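Local coordinates for GH127 beta-L-arabinofuranoside (Geobacillus stearothermophilus, PDB 4QK0), which probably hydrolyses beta-L-arabinofuranosidic linkages, as a glycoside hydrolase of family GH127, at residues 82-85 against 86-90; 97-100 against 101-105. All coordinates share one frame; numbering follows the deposited sequence.

In the fold
Contacts 1 and 2 are both local, each made by side chains about one turn apart on a single helix: contact 1 on helix 76-92, contact 2 on helix 96-112, which follows next along the chain. Their centres lie about 10 Å apart, within the family's catalytic domain, whose helices are expected to form an (alpha/alpha)6 barrel. Contact 1 is wholly buried, its centre about 16 Å from that of the chain, whereas contact 2, about 26 Å out, is partly exposed. The two helices pack directly: V86 CG1 lies 3.9 Å from L98 CG, and L83 meets A102 and V105, so the apolar residues of the two contacts meet where the helices pack.

Contact 1: 82-85 against 86-90; sequences WLEA and VAYLL
E84 and Y88, one helical turn apart, meet through their polar ends. The phenol OH of Y88 donates to OE2 of E84 at 2.6 Å, reaching the anti lone pair, away from the other carboxylate oxygen. The carboxylate and ring planes are turned 68° against each other. CG of E84 stands anti to its backbone N (chi1 -171°), and the chain continues extended, which brings the carboxylate level with the far end of the tyrosine. On the way, CG of E84 comes within 3.6 Å of CE2 of Y88, the two side chains crossing at a slant. Nearer the backbone, the carbonyl O of E84 sits over one face of the same ring, displaced toward the rim and 3.3 Å from CD2 of Y88, while it also accepts the Y88 amide.

This region is the middle of helix 76-92, in a catalytic domain of the six-hairpin clan, where helices of an (alpha/alpha)6 barrel are expected to pack side by side. Regular i to i+4 amide bonds run through it, that from A87 N to L83 O being nearly straight at 173°.

Elsewhere on the helix, W82 and V86 form a CH-pi contact. V86 CG2 lies 3.6 Å from the centroid of the six-membered indole ring and only 6° off its normal, so the methyl sits almost directly above the benzo ring. The other methyl, CG1, packs on helix 96-112. The indole NE1 bonds to I35 O, and its rings stack with W39, both on helix 22-42. OE1 of E84 is paired with R419 of helix 413-422, a positive charge that would probably favour an ionised carboxylate and strengthen it as acceptor for the Y88 hydroxyl.

Contact 2: 97-100 against 101-105; sequences ELEK and LADDV
K100 and D104 form a salt bridge one turn apart, with NZ of the lysine 3.2 Å from OD1 of the aspartate and donating to its syn lone pair. The lysine's CG lies opposite the main-chain nitrogen (chi1 163°), then the chain bends at chi2 (74°), so that it runs forward along the helix to cross D104 and CE comes within 3.4 Å of OD2. Both residues are exposed, so solvent probably weakens this pair.

E99 and D103 carry like charges but lie side by side, pointing the same way, with their carboxylate planes 81° apart. OE2 of E99 is 4.7 Å from OD2 of D103, and K160 bridges both oxygens. R94 adds a second positive charge at E99, and Y154 OH bonds to OD1 of D103; together these partners should offset the repulsion between the two acids.

Beneath the side chains, regular i to i+4 amide bonds bind the turns, the shortest at 2.8 Å from D103 N to E99 O. L98 and L101 make a looser apolar contact, CD1 to CD1 at 4.3 Å.

Helix 96-112 sets L98, A102 and V105 against helix 76-92, lays L101 and V105 on W39 of helix 22-42, and packs E99 and A102 against Y154 of helix 140-158.

Contact 1: 82-85 against 86-90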
# COMPACT_ATOMS: atom_id res chain seq x y z
N TRP A 82 -18.82 -6.52 27.42
CA TRP A 82 -19.89 -5.61 27.84
C TRP A 82 -20.05 -5.71 29.38
O TRP A 82 -20.09 -4.67 30.08
CB TRP A 82 -21.20 -5.94 27.09
CG TRP A 82 -22.38 -5.07 27.42
CD1 TRP A 82 -22.74 -3.91 26.79
CD2 TRP A 82 -23.33 -5.27 28.47
NE1 TRP A 82 -23.85 -3.38 27.40
CE2 TRP A 82 -24.24 -4.21 28.41
CE3 TRP A 82 -23.51 -6.26 29.43
CZ2 TRP A 82 -25.31 -4.10 29.30
CZ3 TRP A 82 -24.60 -6.15 30.29
CH2 TRP A 82 -25.48 -5.08 30.21
N LEU A 83 -20.05 -6.93 29.93
CA LEU A 83 -20.12 -7.10 31.41
C LEU A 83 -18.96 -6.41 32.14
O LEU A 83 -19.15 -5.76 33.16
CB LEU A 83 -20.15 -8.55 31.79
CG LEU A 83 -21.47 -9.28 31.46
CD1 LEU A 83 -21.30 -10.77 31.59
CD2 LEU A 83 -22.59 -8.80 32.36
N GLU A 84 -17.77 -6.50 31.57
CA GLU A 84 -16.61 -5.91 32.19
C GLU A 84 -16.73 -4.42 32.25
O GLU A 84 -16.45 -3.79 33.29
CB GLU A 84 -15.31 -6.33 31.49
CG GLU A 84 -14.08 -5.87 32.29
CD GLU A 84 -12.74 -6.03 31.57
OE1 GLU A 84 -12.68 -6.79 30.59
OE2 GLU A 84 -11.74 -5.42 32.01
N ALA A 85 -17.14 -3.82 31.15
CA ALA A 85 -17.36 -2.37 31.19
C ALA A 85 -18.45 -1.96 32.18
O ALA A 85 -18.36 -0.92 32.84
CB ALA A 85 -17.72 -1.86 29.82
N VAL A 86 -19.52 -2.73 32.21
CA VAL A 86 -20.65 -2.43 33.11
C VAL A 86 -20.18 -2.46 34.56
O VAL A 86 -20.48 -1.55 35.30
CB VAL A 86 -21.80 -3.44 32.86
CG1 VAL A 86 -22.74 -3.51 34.04
CG2 VAL A 86 -22.59 -3.06 31.61
N ALA A 87 -19.39 -3.47 34.90
CA ALA A 87 -18.70 -3.52 36.21
C ALA A 87 -18.01 -2.25 36.57
O ALA A 87 -18.22 -1.70 37.67
CB ALA A 87 -17.69 -4.65 36.22
N TYR A 88 -17.22 -1.70 35.64
CA TYR A 88 -16.50 -0.46 35.94
C TYR A 88 -17.45 0.69 36.06
O TYR A 88 -17.21 1.63 36.84
CB TYR A 88 -15.42 -0.14 34.89
CG TYR A 88 -14.38 -1.23 34.73
CD1 TYR A 88 -13.80 -1.84 35.82
CD2 TYR A 88 -13.96 -1.63 33.47
CE1 TYR A 88 -12.82 -2.82 35.68
CE2 TYR A 88 -13.01 -2.62 33.30
CZ TYR A 88 -12.43 -3.21 34.41
OH TYR A 88 -11.51 -4.20 34.24
N LEU A 89 -18.52 0.68 35.26
CA LEU A 89 -19.50 1.76 35.37
C LEU A 89 -20.16 1.78 36.75
O LEU A 89 -20.38 2.86 37.34
CB LEU A 89 -20.56 1.64 34.29
CG LEU A 89 -20.01 2.08 32.92
CD1 LEU A 89 -21.07 1.80 31.86
CD2 LEU A 89 -19.64 3.52 32.86
N LEU A 90 -20.47 0.60 37.25
CA LEU A 90 -21.08 0.45 38.56
C LEU A 90 -20.19 0.86 39.72
O LEU A 90 -20.72 1.18 40.76
CB LEU A 90 -21.56 -0.98 38.78
CG LEU A 90 -22.67 -1.45 37.84
CD1 LEU A 90 -22.97 -2.92 38.05
CD2 LEU A 90 -23.95 -0.64 38.00

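Contact 2: 97-100 against 101-105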
# COMPACT_ATOMS: atom_id res chain seq x y z
N GLU A 97 -30.83 -1.01 37.90
CA GLU A 97 -31.33 -1.64 36.67
C GLU A 97 -30.25 -2.25 35.86
O GLU A 97 -30.40 -3.36 35.42
CB GLU A 97 -32.04 -0.69 35.75
CG GLU A 97 -33.38 -0.40 36.34
CD GLU A 97 -34.43 -0.65 35.31
OE1 GLU A 97 -34.37 0.07 34.29
OE2 GLU A 97 -35.27 -1.58 35.53
N LEU A 98 -29.16 -1.50 35.70
CA LEU A 98 -28.00 -2.00 35.00
C LEU A 98 -27.44 -3.21 35.74
O LEU A 98 -27.18 -4.23 35.15
CB LEU A 98 -26.96 -0.88 34.90
CG LEU A 98 -25.77 -1.14 33.99
CD1 LEU A 98 -26.21 -1.63 32.61
CD2 LEU A 98 -24.93 0.12 33.87
N GLU A 99 -27.34 -3.10 37.06
CA GLU A 99 -26.86 -4.21 37.85
C GLU A 99 -27.74 -5.47 37.72
O GLU A 99 -27.26 -6.60 37.72
CB GLU A 99 -26.77 -3.78 39.30
CG GLU A 99 -25.93 -4.72 40.13
CD GLU A 99 -25.34 -4.07 41.38
OE1 GLU A 99 -25.14 -2.82 41.39
OE2 GLU A 99 -25.07 -4.82 42.34
N LYS A 100 -29.05 -5.25 37.62
CA LYS A 100 -30.02 -6.32 37.42
C LYS A 100 -29.82 -7.00 36.05
O LYS A 100 -29.82 -8.23 35.96
CB LYS A 100 -31.44 -5.73 37.58
CG LYS A 100 -32.62 -6.54 37.03
CD LYS A 100 -32.94 -7.74 37.91
CE LYS A 100 -34.20 -8.43 37.41
NZ LYS A 100 -34.25 -9.85 37.86
N LEU A 101 -29.64 -6.20 34.99
CA LEU A 101 -29.35 -6.75 33.67
C LEU A 101 -28.14 -7.65 33.76
O LEU A 101 -28.15 -8.75 33.26
CB LEU A 101 -29.08 -5.65 32.65
CG LEU A 101 -30.25 -4.76 32.29
CD1 LEU A 101 -29.77 -3.67 31.32
CD2 LEU A 101 -31.40 -5.54 31.67
N ALA A 102 -27.08 -7.17 34.39
CA ALA A 102 -25.83 -7.95 34.52
C ALA A 102 -26.03 -9.20 35.32
O ALA A 102 -25.62 -10.29 34.90
CB ALA A 102 -24.76 -7.09 35.17
N ASP A 103 -26.69 -9.08 36.47
CA ASP A 103 -27.01 -10.28 37.29
C ASP A 103 -27.75 -11.36 36.52
O ASP A 103 -27.45 -12.51 36.69
CB ASP A 103 -27.74 -9.88 38.59
CG ASP A 103 -26.81 -9.17 39.61
OD1 ASP A 103 -25.56 -9.30 39.51
OD2 ASP A 103 -27.31 -8.45 40.47
N ASP A 104 -28.71 -10.97 35.67
CA ASP A 104 -29.51 -11.92 34.92
C ASP A 104 -28.67 -12.60 33.84
O ASP A 104 -28.82 -13.78 33.58
CB ASP A 104 -30.70 -11.23 34.22
CG ASP A 104 -31.78 -10.73 35.21
OD1 ASP A 104 -31.77 -11.16 36.38
OD2 ASP A 104 -32.65 -9.90 34.80
N VAL A 105 -27.80 -11.82 33.18
CA VAL A 105 -26.91 -12.39 32.19
C VAL A 105 -26.02 -13.38 32.88
O VAL A 105 -25.79 -14.47 32.40
CB VAL A 105 -26.04 -11.29 31.52
CG1 VAL A 105 -24.93 -11.90 30.66
CG2 VAL A 105 -26.91 -10.37 30.68